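Local coordinates for pyoverdine biosynthesis protein PvcB (Pseudomonas aeruginosa, PDB 4YLM), which catalyses the iron(II)- and 2-oxoglutarate-dependent oxidation of tyrosine isonitrile in the biosynthesis of paerucumarin, at residues A[155-160]-A[232-237]; A[214-219]-A[226-231]; A[9-14]-A[41-46]; A[27-32]-A[49-54]. All coordinates share one frame; numbering follows the deposited sequence. Where two conformers were deposited one is given.

Contact 1: residues A[155-160]-A[232-237]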
loop_
_atom_site.group_PDB
_atom_site.type_symbol
_atom_site.label_atom_id
_atom_site.label_comp_id
_atom_site.label_asym_id
_atom_site.label_seq_id
_atom_site.Cartn_x
_atom_site.Cartn_y
_atom_site.Cartn_z
ATOM N N SER A 155 -16.163 26.282 21.223
ATOM C CA SER A 155 -15.165 26.490 22.266
ATOM C C SER A 155 -15.577 25.949 23.632
ATOM O O SER A 155 -14.775 25.321 24.320
ATOM C CB SER A 155 -14.855 27.984 22.395
ATOM O OG SER A 155 -14.622 28.560 21.124
ATOM N N SER A 156 -16.821 26.199 24.029
ATOM C CA SER A 156 -17.262 25.818 25.367
ATOM C C SER A 156 -17.609 24.328 25.436
ATOM O O SER A 156 -17.298 23.654 26.421
ATOM C CB SER A 156 -18.435 26.691 25.844
ATOM O OG SER A 156 -19.602 26.475 25.064
ATOM N N GLU A 157 -18.250 23.812 24.396
ATOM C CA GLU A 157 -18.491 22.370 24.318
ATOM C C GLU A 157 -17.164 21.612 24.443
ATOM O O GLU A 157 -17.026 20.674 25.235
ATOM C CB GLU A 157 -19.205 22.010 23.011
ATOM C CG GLU A 157 -20.677 22.415 22.974
ATOM C CD GLU A 157 -21.306 22.218 21.612
ATOM O OE1 GLU A 157 -20.622 22.481 20.600
ATOM O OE2 GLU A 157 -22.482 21.786 21.541
ATOM N N LEU A 158 -16.178 22.045 23.672
ATOM C CA LEU A 158 -14.880 21.387 23.630
ATOM C C LEU A 158 -14.171 21.412 24.993
ATOM O O LEU A 158 -13.619 20.396 25.439
ATOM C CB LEU A 158 -14.015 22.047 22.552
ATOM C CG LEU A 158 -12.706 21.385 22.132
ATOM C CD1 LEU A 158 -12.946 19.937 21.661
ATOM C CD2 LEU A 158 -12.044 22.216 21.039
ATOM N N GLU A 159 -14.180 22.577 25.645
ATOM C CA GLU A 159 -13.607 22.718 26.988
ATOM C C GLU A 159 -14.240 21.734 27.978
ATOM O O GLU A 159 -13.548 21.102 28.776
ATOM C CB GLU A 159 -13.781 24.157 27.500
ATOM N N LEU A 160 -15.557 21.607 27.926
ATOM C CA LEU A 160 -16.251 20.626 28.758
ATOM C C LEU A 160 -15.800 19.183 28.443
ATOM O O LEU A 160 -15.457 18.418 29.350
ATOM C CB LEU A 160 -17.770 20.768 28.594
ATOM C CG LEU A 160 -18.673 20.006 29.571
ATOM C CD1 LEU A 160 -18.460 20.489 31.000
ATOM C CD2 LEU A 160 -20.136 20.142 29.167
ATOM N N ARG A 232 -24.012 14.431 21.848
ATOM C CA ARG A 232 -25.029 13.919 20.934
ATOM C C ARG A 232 -25.238 14.835 19.732
ATOM O O ARG A 232 -25.411 14.357 18.611
ATOM C CB ARG A 232 -26.365 13.679 21.648
ATOM C CG ARG A 232 -26.420 12.396 22.462
ATOM C CD ARG A 232 -27.653 12.357 23.398
ATOM N NE ARG A 232 -27.746 11.084 24.115
ATOM C CZ ARG A 232 -28.294 10.928 25.318
ATOM N NH1 ARG A 232 -28.812 11.969 25.964
ATOM N NH2 ARG A 232 -28.320 9.724 25.881
ATOM N N ARG A 233 -25.234 16.146 19.957
ATOM C CA ARG A 233 -25.430 17.091 18.859
ATOM C C ARG A 233 -24.351 16.894 17.790
ATOM O O ARG A 233 -24.620 16.962 16.596
ATOM C CB ARG A 233 -25.363 18.535 19.364
ATOM C CG ARG A 233 -25.608 19.570 18.278
ATOM C CD ARG A 233 -25.355 21.005 18.763
ATOM N NE ARG A 233 -23.941 21.304 18.995
ATOM C CZ ARG A 233 -23.087 21.683 18.048
ATOM N NH1 ARG A 233 -23.494 21.803 16.788
ATOM N NH2 ARG A 233 -21.823 21.943 18.358
ATOM N N CYS A 234 -23.125 16.662 18.235
ATOM C CA CYS A 234 -21.994 16.606 17.313
ATOM C C CYS A 234 -21.828 15.218 16.686
ATOM O O CYS A 234 -21.544 15.102 15.499
ATOM C CB CYS A 234 -20.714 17.062 18.012
ATOM S SG CYS A 234 -20.708 18.839 18.443
ATOM N N LEU A 235 -22.032 14.173 17.483
ATOM C CA LEU A 235 -21.918 12.809 16.984
ATOM C C LEU A 235 -23.049 12.437 16.037
ATOM O O LEU A 235 -22.838 11.655 15.106
ATOM C CB LEU A 235 -21.818 11.813 18.140
ATOM C CG LEU A 235 -20.528 11.877 18.952
ATOM C CD1 LEU A 235 -20.709 11.146 20.290
ATOM C CD2 LEU A 235 -19.355 11.289 18.128
ATOM N N TYR A 236 -24.244 12.995 16.248
ATOM C CA TYR A 236 -25.366 12.671 15.365
ATOM C C TYR A 236 -25.570 13.691 14.246
ATOM O O TYR A 236 -26.488 13.568 13.440
ATOM C CB TYR A 236 -26.671 12.468 16.154
ATOM C CG TYR A 236 -26.719 11.176 16.942
ATOM C CD1 TYR A 236 -27.130 9.985 16.344
ATOM C CD2 TYR A 236 -26.351 11.144 18.283
ATOM C CE1 TYR A 236 -27.181 8.790 17.071
ATOM C CE2 TYR A 236 -26.396 9.967 19.012
ATOM C CZ TYR A 236 -26.812 8.793 18.405
ATOM O OH TYR A 236 -26.860 7.631 19.143
ATOM N N HIS A 237 -24.708 14.690 14.201
ATOM C CA HIS A 237 -24.728 15.689 13.140
ATOM C C HIS A 237 -24.467 15.038 11.767
ATOM O O HIS A 237 -23.667 14.102 11.650
ATOM C CB HIS A 237 -23.673 16.748 13.448
ATOM C CG HIS A 237 -23.758 17.968 12.589
ATOM N ND1 HIS A 237 -23.422 17.966 11.253
ATOM C CD2 HIS A 237 -24.120 19.241 12.884
ATOM C CE1 HIS A 237 -23.579 19.182 10.758
ATOM N NE2 HIS A 237 -24.007 19.974 11.726
#

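Contact 2: residues A[214-219]-A[226-231]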
loop_
_atom_site.group_PDB
_atom_site.type_symbol
_atom_site.label_atom_id
_atom_site.label_comp_id
_atom_site.label_asym_id
_atom_site.label_seq_id
_atom_site.Cartn_x
_atom_site.Cartn_y
_atom_site.Cartn_z
ATOM N N PHE A 214 -23.386 4.347 34.009
ATOM C CA PHE A 214 -22.888 5.465 33.213
ATOM C C PHE A 214 -22.646 6.715 34.051
ATOM O O PHE A 214 -23.543 7.541 34.220
ATOM C CB PHE A 214 -23.870 5.792 32.089
ATOM C CG PHE A 214 -24.115 4.648 31.155
ATOM C CD1 PHE A 214 -25.220 3.826 31.321
ATOM C CD2 PHE A 214 -23.235 4.387 30.115
ATOM C CE1 PHE A 214 -25.446 2.766 30.464
ATOM C CE2 PHE A 214 -23.453 3.328 29.255
ATOM C CZ PHE A 214 -24.559 2.517 29.427
ATOM N N HIS A 215 -21.427 6.854 34.563
ATOM C CA HIS A 215 -21.048 8.019 35.357
ATOM C C HIS A 215 -20.039 8.862 34.582
ATOM O O HIS A 215 -19.207 8.320 33.853
ATOM C CB HIS A 215 -20.460 7.568 36.695
ATOM C CG HIS A 215 -21.336 6.603 37.439
ATOM N ND1 HIS A 215 -20.838 5.506 38.111
ATOM C CD2 HIS A 215 -22.679 6.568 37.608
ATOM C CE1 HIS A 215 -21.836 4.838 38.662
ATOM N NE2 HIS A 215 -22.965 5.461 38.371
ATOM N N TYR A 216 -20.112 10.183 34.730
ATOM C CA TYR A 216 -19.198 11.066 34.014
ATOM C C TYR A 216 -18.440 12.012 34.954
ATOM O O TYR A 216 -19.012 12.954 35.504
ATOM C CB TYR A 216 -19.937 11.814 32.895
ATOM C CG TYR A 216 -20.578 10.871 31.892
ATOM C CD1 TYR A 216 -21.942 10.598 31.938
ATOM C CD2 TYR A 216 -19.815 10.235 30.915
ATOM C CE1 TYR A 216 -22.533 9.725 31.031
ATOM C CE2 TYR A 216 -20.396 9.356 30.005
ATOM C CZ TYR A 216 -21.754 9.107 30.064
ATOM O OH TYR A 216 -22.340 8.232 29.162
ATOM N N ASP A 217 -17.148 11.740 35.129
ATOM C CA ASP A 217 -16.306 12.451 36.089
ATOM C C ASP A 217 -15.606 13.658 35.487
ATOM O O ASP A 217 -15.604 13.850 34.266
ATOM C CB ASP A 217 -15.225 11.519 36.631
ATOM C CG ASP A 217 -15.790 10.277 37.272
ATOM O OD1 ASP A 217 -16.958 10.309 37.708
ATOM O OD2 ASP A 217 -15.058 9.268 37.346
ATOM N N GLY A 218 -14.981 14.448 36.357
ATOM C CA GLY A 218 -14.135 15.548 35.936
ATOM C C GLY A 218 -14.924 16.816 35.694
ATOM O O GLY A 218 -14.358 17.891 35.506
ATOM N N ILE A 219 -16.241 16.685 35.682
ATOM C CA ILE A 219 -17.110 17.845 35.559
ATOM C C ILE A 219 -18.071 17.874 36.740
ATOM O O ILE A 219 -18.143 16.912 37.507
ATOM C CB ILE A 219 -17.915 17.811 34.252
ATOM C CG1 ILE A 219 -18.796 16.561 34.208
ATOM C CG2 ILE A 219 -16.978 17.849 33.047
ATOM C CD1 ILE A 219 -19.828 16.575 33.103
ATOM N N GLU A 226 -25.374 18.728 29.995
ATOM C CA GLU A 226 -24.824 19.481 28.878
ATOM C C GLU A 226 -23.741 18.699 28.131
ATOM O O GLU A 226 -23.567 18.863 26.925
ATOM C CB GLU A 226 -24.275 20.829 29.343
ATOM C CG GLU A 226 -23.773 21.705 28.194
ATOM C CD GLU A 226 -24.767 21.780 27.034
ATOM O OE1 GLU A 226 -25.995 21.818 27.288
ATOM O OE2 GLU A 226 -24.320 21.794 25.865
ATOM N N LEU A 227 -23.002 17.869 28.860
ATOM C CA LEU A 227 -22.017 17.001 28.244
ATOM C C LEU A 227 -22.735 16.108 27.246
ATOM O O LEU A 227 -22.373 16.057 26.065
ATOM C CB LEU A 227 -21.311 16.153 29.304
ATOM C CG LEU A 227 -20.314 15.109 28.785
ATOM C CD1 LEU A 227 -19.139 15.792 28.084
ATOM C CD2 LEU A 227 -19.823 14.205 29.912
ATOM N N LEU A 228 -23.775 15.426 27.722
ATOM C CA LEU A 228 -24.512 14.482 26.891
ATOM C C LEU A 228 -25.168 15.144 25.690
ATOM O O LEU A 228 -25.153 14.595 24.589
ATOM C CB LEU A 228 -25.565 13.728 27.705
ATOM C CG LEU A 228 -25.057 12.847 28.847
ATOM C CD1 LEU A 228 -26.206 11.997 29.396
ATOM C CD2 LEU A 228 -23.904 11.962 28.384
ATOM N N ALA A 229 -25.754 16.317 25.904
ATOM C CA ALA A 229 -26.459 17.012 24.839
ATOM C C ALA A 229 -25.499 17.432 23.723
ATOM O O ALA A 229 -25.829 17.334 22.548
ATOM C CB ALA A 229 -27.189 18.232 25.386
ATOM N N SER A 230 -24.336 17.928 24.118
ATOM C CA SER A 230 -23.373 18.475 23.181
ATOM C C SER A 230 -22.676 17.345 22.428
ATOM O O SER A 230 -22.465 17.442 21.231
ATOM C CB SER A 230 -22.349 19.337 23.912
ATOM O OG SER A 230 -21.616 18.568 24.848
ATOM N N LEU A 231 -22.335 16.275 23.136
ATOM C CA LEU A 231 -21.766 15.099 22.495
ATOM C C LEU A 231 -22.741 14.546 21.466
ATOM O O LEU A 231 -22.357 14.269 20.323
ATOM C CB LEU A 231 -21.379 14.047 23.535
ATOM C CG LEU A 231 -20.034 14.315 24.217
ATOM C CD1 LEU A 231 -19.869 13.465 25.481
ATOM C CD2 LEU A 231 -18.871 14.084 23.244
#

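Contact 3: residues A[9-14]-A[41-46]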
loop_
_atom_site.group_PDB
_atom_site.type_symbol
_atom_site.label_atom_id
_atom_site.label_comp_id
_atom_site.label_asym_id
_atom_site.label_seq_id
_atom_site.Cartn_x
_atom_site.Cartn_y
_atom_site.Cartn_z
ATOM N N ASP A 9 -5.748 3.357 -8.735
ATOM C CA ASP A 9 -4.953 2.514 -9.610
ATOM C C ASP A 9 -5.422 1.062 -9.489
ATOM O O ASP A 9 -4.887 0.179 -10.152
ATOM C CB ASP A 9 -3.457 2.643 -9.294
ATOM C CG ASP A 9 -3.177 2.738 -7.804
ATOM O OD1 ASP A 9 -4.069 2.396 -6.998
ATOM O OD2 ASP A 9 -2.063 3.164 -7.436
ATOM N N GLN A 10 -6.421 0.831 -8.639
ATOM C CA GLN A 10 -7.009 -0.499 -8.463
ATOM C C GLN A 10 -8.213 -0.655 -9.408
ATOM O O GLN A 10 -8.820 0.338 -9.807
ATOM C CB GLN A 10 -7.446 -0.694 -7.005
ATOM C CG GLN A 10 -6.273 -0.708 -5.992
ATOM C CD GLN A 10 -5.421 -1.963 -6.092
ATOM O OE1 GLN A 10 -5.893 -3.018 -6.528
ATOM N NE2 GLN A 10 -4.164 -1.859 -5.679
ATOM N N PRO A 11 -8.567 -1.897 -9.769
ATOM C CA PRO A 11 -9.708 -2.089 -10.692
ATOM C C PRO A 11 -11.055 -1.978 -9.977
ATOM O O PRO A 11 -11.795 -2.960 -9.779
ATOM C CB PRO A 11 -9.468 -3.497 -11.255
ATOM C CG PRO A 11 -8.807 -4.236 -10.086
ATOM C CD PRO A 11 -7.930 -3.174 -9.386
ATOM N N VAL A 12 -11.381 -0.753 -9.568
ATOM C CA VAL A 12 -12.597 -0.481 -8.809
ATOM C C VAL A 12 -13.099 0.918 -9.145
ATOM O O VAL A 12 -12.359 1.719 -9.672
ATOM C CB VAL A 12 -12.346 -0.455 -7.280
ATOM C CG1 VAL A 12 -12.033 -1.823 -6.754
ATOM C CG2 VAL A 12 -11.220 0.532 -6.957
ATOM N N ARG A 13 -14.360 1.208 -8.833
ATOM C CA ARG A 13 -14.864 2.572 -8.965
ATOM C C ARG A 13 -15.032 3.081 -7.552
ATOM O O ARG A 13 -15.715 2.445 -6.754
ATOM C CB ARG A 13 -16.229 2.600 -9.665
ATOM C CG ARG A 13 -16.178 2.455 -11.177
ATOM C CD ARG A 13 -17.571 2.131 -11.741
ATOM N NE ARG A 13 -17.984 0.767 -11.393
ATOM C CZ ARG A 13 -19.175 0.433 -10.902
ATOM N NH1 ARG A 13 -20.110 1.359 -10.692
ATOM N NH2 ARG A 13 -19.431 -0.839 -10.623
ATOM N N LEU A 14 -14.428 4.225 -7.250
ATOM C CA LEU A 14 -14.523 4.808 -5.927
ATOM C C LEU A 14 -15.406 6.052 -5.926
ATOM O O LEU A 14 -15.408 6.836 -6.878
ATOM C CB LEU A 14 -13.137 5.211 -5.425
ATOM C CG LEU A 14 -12.062 4.133 -5.302
ATOM C CD1 LEU A 14 -10.829 4.696 -4.624
ATOM C CD2 LEU A 14 -12.564 2.945 -4.535
ATOM N N GLY A 41 -12.348 -10.527 -2.789
ATOM C CA GLY A 41 -11.010 -11.037 -2.526
ATOM C C GLY A 41 -9.984 -10.668 -3.583
ATOM O O GLY A 41 -8.778 -10.766 -3.357
ATOM N N GLU A 42 -10.460 -10.250 -4.746
ATOM C CA GLU A 42 -9.571 -9.807 -5.815
ATOM C C GLU A 42 -8.812 -8.514 -5.465
ATOM O O GLU A 42 -7.744 -8.259 -6.012
ATOM C CB GLU A 42 -10.344 -9.684 -7.137
ATOM C CG GLU A 42 -10.928 -11.035 -7.584
ATOM C CD GLU A 42 -11.766 -10.965 -8.855
ATOM O OE1 GLU A 42 -11.272 -10.497 -9.894
ATOM O OE2 GLU A 42 -12.923 -11.413 -8.814
ATOM N N LEU A 43 -9.344 -7.716 -4.544
ATOM C CA LEU A 43 -8.651 -6.497 -4.112
ATOM C C LEU A 43 -7.630 -6.849 -3.027
ATOM O O LEU A 43 -7.844 -7.778 -2.260
ATOM C CB LEU A 43 -9.665 -5.471 -3.576
ATOM C CG LEU A 43 -10.764 -5.071 -4.572
ATOM C CD1 LEU A 43 -11.741 -4.082 -3.930
ATOM C CD2 LEU A 43 -10.127 -4.463 -5.817
ATOM N N PRO A 44 -6.509 -6.113 -2.965
ATOM C CA PRO A 44 -5.515 -6.441 -1.935
ATOM C C PRO A 44 -5.930 -5.942 -0.556
ATOM O O PRO A 44 -6.202 -4.754 -0.395
ATOM C CB PRO A 44 -4.244 -5.699 -2.399
ATOM C CG PRO A 44 -4.630 -4.870 -3.607
ATOM C CD PRO A 44 -6.126 -4.950 -3.778
ATOM N N ALA A 45 -5.949 -6.838 0.424
ATOM C CA ALA A 45 -6.320 -6.497 1.798
ATOM C C ALA A 45 -5.464 -5.381 2.394
ATOM O O ALA A 45 -5.966 -4.566 3.177
ATOM C CB ALA A 45 -6.265 -7.744 2.698
ATOM N N GLN A 46 -4.177 -5.332 2.033
ATOM C CA GLN A 46 -3.295 -4.290 2.582
ATOM C C GLN A 46 -3.765 -2.908 2.128
ATOM O O GLN A 46 -3.720 -1.939 2.885
ATOM C CB GLN A 46 -1.834 -4.516 2.162
ATOM C CG GLN A 46 -0.813 -3.608 2.870
ATOM C CD GLN A 46 -0.868 -3.735 4.393
ATOM O OE1 GLN A 46 -0.959 -4.843 4.933
ATOM N NE2 GLN A 46 -0.840 -2.598 5.091
#

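Contact 4: residues A[27-32]-A[49-54]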
loop_
_atom_site.group_PDB
_atom_site.type_symbol
_atom_site.label_atom_id
_atom_site.label_comp_id
_atom_site.label_asym_id
_atom_site.label_seq_id
_atom_site.Cartn_x
_atom_site.Cartn_y
_atom_site.Cartn_z
ATOM N N PHE A 27 -16.564 11.451 6.105
ATOM C CA PHE A 27 -15.804 10.204 6.161
ATOM C C PHE A 27 -16.503 9.187 5.289
ATOM O O PHE A 27 -17.573 9.464 4.735
ATOM C CB PHE A 27 -15.661 9.681 7.605
ATOM C CG PHE A 27 -16.939 9.092 8.197
ATOM C CD1 PHE A 27 -17.955 9.915 8.658
ATOM C CD2 PHE A 27 -17.087 7.716 8.334
ATOM C CE1 PHE A 27 -19.118 9.372 9.218
ATOM C CE2 PHE A 27 -18.238 7.166 8.900
ATOM C CZ PHE A 27 -19.256 8.001 9.342
ATOM N N GLY A 28 -15.907 8.006 5.156
ATOM C CA GLY A 28 -16.569 6.930 4.444
ATOM C C GLY A 28 -16.215 6.910 2.968
ATOM O O GLY A 28 -15.986 7.949 2.364
ATOM N N LEU A 29 -16.191 5.719 2.385
ATOM C CA LEU A 29 -15.864 5.569 0.972
ATOM C C LEU A 29 -16.673 4.421 0.395
ATOM O O LEU A 29 -16.839 3.393 1.042
ATOM C CB LEU A 29 -14.361 5.305 0.812
ATOM C CG LEU A 29 -13.794 5.226 -0.610
ATOM C CD1 LEU A 29 -13.797 6.628 -1.223
ATOM C CD2 LEU A 29 -12.366 4.663 -0.580
ATOM N N LEU A 30 -17.220 4.612 -0.803
ATOM C CA LEU A 30 -17.947 3.562 -1.490
ATOM C C LEU A 30 -17.025 2.969 -2.536
ATOM O O LEU A 30 -16.430 3.705 -3.325
ATOM C CB LEU A 30 -19.206 4.110 -2.180
ATOM C CG LEU A 30 -19.966 3.171 -3.131
ATOM C CD1 LEU A 30 -20.536 1.935 -2.396
ATOM C CD2 LEU A 30 -21.091 3.894 -3.901
ATOM N N LEU A 31 -16.919 1.642 -2.555
ATOM C CA LEU A 31 -16.137 0.951 -3.588
ATOM C C LEU A 31 -17.063 0.047 -4.369
ATOM O O LEU A 31 -17.879 -0.659 -3.785
ATOM C CB LEU A 31 -15.045 0.087 -2.965
ATOM C CG LEU A 31 -13.930 0.785 -2.183
ATOM C CD1 LEU A 31 -14.407 1.059 -0.787
ATOM C CD2 LEU A 31 -12.690 -0.114 -2.154
ATOM N N GLU A 32 -16.917 0.049 -5.689
ATOM C CA GLU A 32 -17.732 -0.819 -6.519
ATOM C C GLU A 32 -16.851 -1.511 -7.545
ATOM O O GLU A 32 -15.804 -0.989 -7.924
ATOM C CB GLU A 32 -18.850 -0.019 -7.198
ATOM C CG GLU A 32 -19.777 0.676 -6.207
ATOM C CD GLU A 32 -20.747 1.616 -6.911
ATOM O OE1 GLU A 32 -21.890 1.191 -7.164
ATOM O OE2 GLU A 32 -20.349 2.758 -7.249
ATOM N N LYS A 49 -7.000 -1.977 3.963
ATOM C CA LYS A 49 -6.685 -1.594 5.337
ATOM C C LYS A 49 -6.214 -0.127 5.413
ATOM O O LYS A 49 -6.589 0.613 6.330
ATOM C CB LYS A 49 -5.588 -2.519 5.872
ATOM C CG LYS A 49 -5.758 -2.941 7.306
ATOM C CD LYS A 49 -4.638 -3.890 7.757
ATOM C CE LYS A 49 -4.672 -5.223 7.009
ATOM N NZ LYS A 49 -3.668 -6.165 7.591
ATOM N N GLY A 50 -5.384 0.276 4.452
ATOM C CA GLY A 50 -4.975 1.667 4.329
ATOM C C GLY A 50 -6.167 2.605 4.163
ATOM O O GLY A 50 -6.265 3.619 4.855
ATOM N N LEU A 51 -7.072 2.271 3.245
ATOM C CA LEU A 51 -8.268 3.085 3.029
ATOM C C LEU A 51 -9.164 3.128 4.274
ATOM O O LEU A 51 -9.709 4.176 4.605
ATOM C CB LEU A 51 -9.078 2.569 1.834
ATOM C CG LEU A 51 -8.407 2.613 0.454
ATOM C CD1 LEU A 51 -9.288 1.928 -0.594
ATOM C CD2 LEU A 51 -8.056 4.051 0.052
ATOM N N ALA A 52 -9.320 1.990 4.949
ATOM C CA ALA A 52 -10.136 1.945 6.157
ATOM C C ALA A 52 -9.560 2.856 7.229
ATOM O O ALA A 52 -10.295 3.484 7.991
ATOM C CB ALA A 52 -10.272 0.500 6.684
ATOM N N ARG A 53 -8.239 2.942 7.291
ATOM C CA ARG A 53 -7.623 3.784 8.303
ATOM C C ARG A 53 -7.802 5.291 8.059
ATOM O O ARG A 53 -7.828 6.073 9.010
ATOM C CB ARG A 53 -6.150 3.422 8.470
ATOM C CG ARG A 53 -5.976 2.152 9.274
ATOM C CD ARG A 53 -4.570 1.588 9.150
ATOM N NE ARG A 53 -4.384 0.470 10.068
ATOM C CZ ARG A 53 -3.590 -0.565 9.818
ATOM N NH1 ARG A 53 -2.913 -0.618 8.675
ATOM N NH2 ARG A 53 -3.484 -1.546 10.704
ATOM N N SER A 54 -7.918 5.700 6.796
ATOM C CA SER A 54 -8.013 7.138 6.492
ATOM C C SER A 54 -9.452 7.591 6.221
ATOM O O SER A 54 -9.822 8.724 6.528
ATOM C CB SER A 54 -7.137 7.485 5.289
ATOM O OG SER A 54 -7.584 6.730 4.164
#

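Contact 1: residues A[155-160]-A[232-237]
Glu157 and Arg233 tie two helices together with a bidentate salt bridge. Helix 155-163 meets the C-terminal end of helix 224-235 here, in the TauD/TfdA-type dioxygenase fold. The contact is small and mainly ionic.

Arg233 offers its side edge, NE together with NH2, and each nitrogen takes a different carboxylate oxygen. The bond from Arg233 NH2 to Glu157 OE1 is 2.6 Å long, and that from Arg233 NE to Glu157 OE2 is 3.0 Å. Both oxygens use their syn lone pairs. The carboxylate and guanidinium planes lie only 10° apart, so the two groups meet nearly flat in a common plane. The bend of Arg233 at chi3 (70°) swings the guanidinium round to meet the acid. Glu157 reaches across in an extended chain. Being buried, its carboxylate is probably kept charged by this partner. Arg233 NH2 has a second acceptor, Leu152 O, which further fixes the guanidinium's rotation.

Asp154, just before the helix, bonds its start: Asp154 OD2 accepts from Glu157 N and also bonds Ser156 OG.

Packing is slight. Cys234 is buried and also rests on Leu152 of helix 146-152. Ser230, one turn before Cys234, touches the Glu157 side chain. Across the contact itself, Cys234 SG lies 4.2 Å from Glu157 OE1.

Contact 2: residues A[214-219]-A[226-231]
Tyr216 packs against Leu227 and Leu228, joining strand 215-217 to helix 224-235. Within this chain the strand is an outermost member of a three-stranded antiparallel sheet, and the helix follows it closely in the chain.

The tight part is wholly apolar. Leu227 CD2 touches two side chains, 3.8 Å from Tyr216 CB and 4.0 Å from Ile219 CD1. Its CG lies anti to the backbone N (chi1 176°), which sends the methyl toward the strand. Farther out along the ring, Leu228 crosses Tyr216 at about a right angle. Its CD2 methyl meets both CE1 and CZ of the tyrosine. The phenol end is held separately: Tyr216 OH is hydrogen-bonded to Cys198 O, which limits how the ring can shift. The Tyr216 side chain lies about 9 Å from that of His112, a probable iron ligand.

The other side is looser. His215 and Phe214 are exposed. Asp217 points away from the helix, and its carboxylate forms a salt bridge with Arg167 of the neighbouring strand. On the helix, Glu226 is also exposed and its chain leads off from the strand. The closest approach of all is Tyr216 CE1 to Leu228 CD2, at 3.7 Å.

Contact 3: residues A[9-14]-A[41-46]
Val12 and Pro11 pack on Leu43, and Gln10 on Pro44, where the backbones come to 7.6 Å between Gln10 CA and Leu43 CA. An inverse gamma turn centred on Pro11 leads into strand 12-16, and a loop leads into helix 45-55. The turn is closed by a bond of 2.8 Å from Val12 N to Gln10 O.

The side chains meet at two places. The first is Val12 on Leu43. Val12 CG1 is wedged against both leucine methyls, with Leu43 CD2 at 3.4 Å and Leu43 CD1 at 3.6 Å. The former is tighter than usual for two carbons. Pro11 CD approaches the same CD2 more loosely.

The second is Gln10 on Pro44. The two side chains come from opposite directions. A bend at chi2 (-71°) turns the amide of Gln10 toward the proline ring. Gln10 OE1 lies 3.4 Å from Pro44 CD, and Pro44 CG is equally far, 3.7 Å, from OE1 and NE2 of Gln10. This is van der Waals contact. The amide's polar partner is elsewhere: Gln10 OE1 is hydrogen-bonded to Ser54 OG of the second subunit. Asp9 O also reaches that subunit, bonding to its His55.

Pro44 holds the N-cap position of helix 45-55. The inverse gamma turn before strand 12-16 is thus packed on the N-cap region of this helix, at an interface between subunits of the three-chain assembly.

Contact 4: residues A[27-32]-A[49-54]
Leu51, which meets Leu29 and Leu31, rides on a helical turn whose shortest backbone bond here runs from Arg53 N to Lys49 O, 3.0 Å. The contact itself is purely apolar. It joins strand 29-33 to helix 45-55 within the beta-alpha-beta unit completed by strand 57-60.

One methyl does the touching. Leu51 CD1 lies 4.1 Å from Leu29 CD2 and 4.3 Å from Leu31 CD2. The two strand leucines are two residues apart and so project from the same side of the strand. Leu51 reaches them because its CG is anti to the carbonyl carbon (chi1 -63°). Leu29 takes the other course: its CG is anti to the backbone N, which carries CD2 to Leu51 CD1, and the two side chains cross obliquely. All three residues are buried.

Lys49 and Arg53 lie farther from the strand. Lys49 CG sits toward the rim of one face of the Arg53 guanidinium, 3.9 Å above its plane. Arg53 is held by salt bridges to Glu123 and Glu282. At the helix end, Ser54 O is hydrogen-bonded to Arg35 NH2 of the third subunit.

The spacings are ordinary for methyl packing, without strain. The helix therefore rests on the strand by burying hydrocarbon, while Arg53 finds its acids on strands 120-131 and 272-286 and Lys49 NZ bonds Phe79 O of helix 69-79.

In the fold
Contacts 3 and 4 come first along the chain, and their segments alternate. Both use helix 45-55, and strands 12-16 and 29-33 are antiparallel neighbours in the large mixed sheet. Their centres are 11 Å apart. Contacts 1 and 2 follow and share helix 224-235, with centres 10 Å apart; Leu160 packs on Ile219 and Leu227. Contact 2 falls between the two segments of contact 1. Contacts 2 and 3 are 41 Å from centre to centre, on opposite sides of the chain's centre. Contacts 3 and 4 also touch other subunits, so the N-terminal part of the sheet, with helix 45-55, takes part in subunit assembly, while helix 224-235 is packed only within its own chain at contacts 1 and 2.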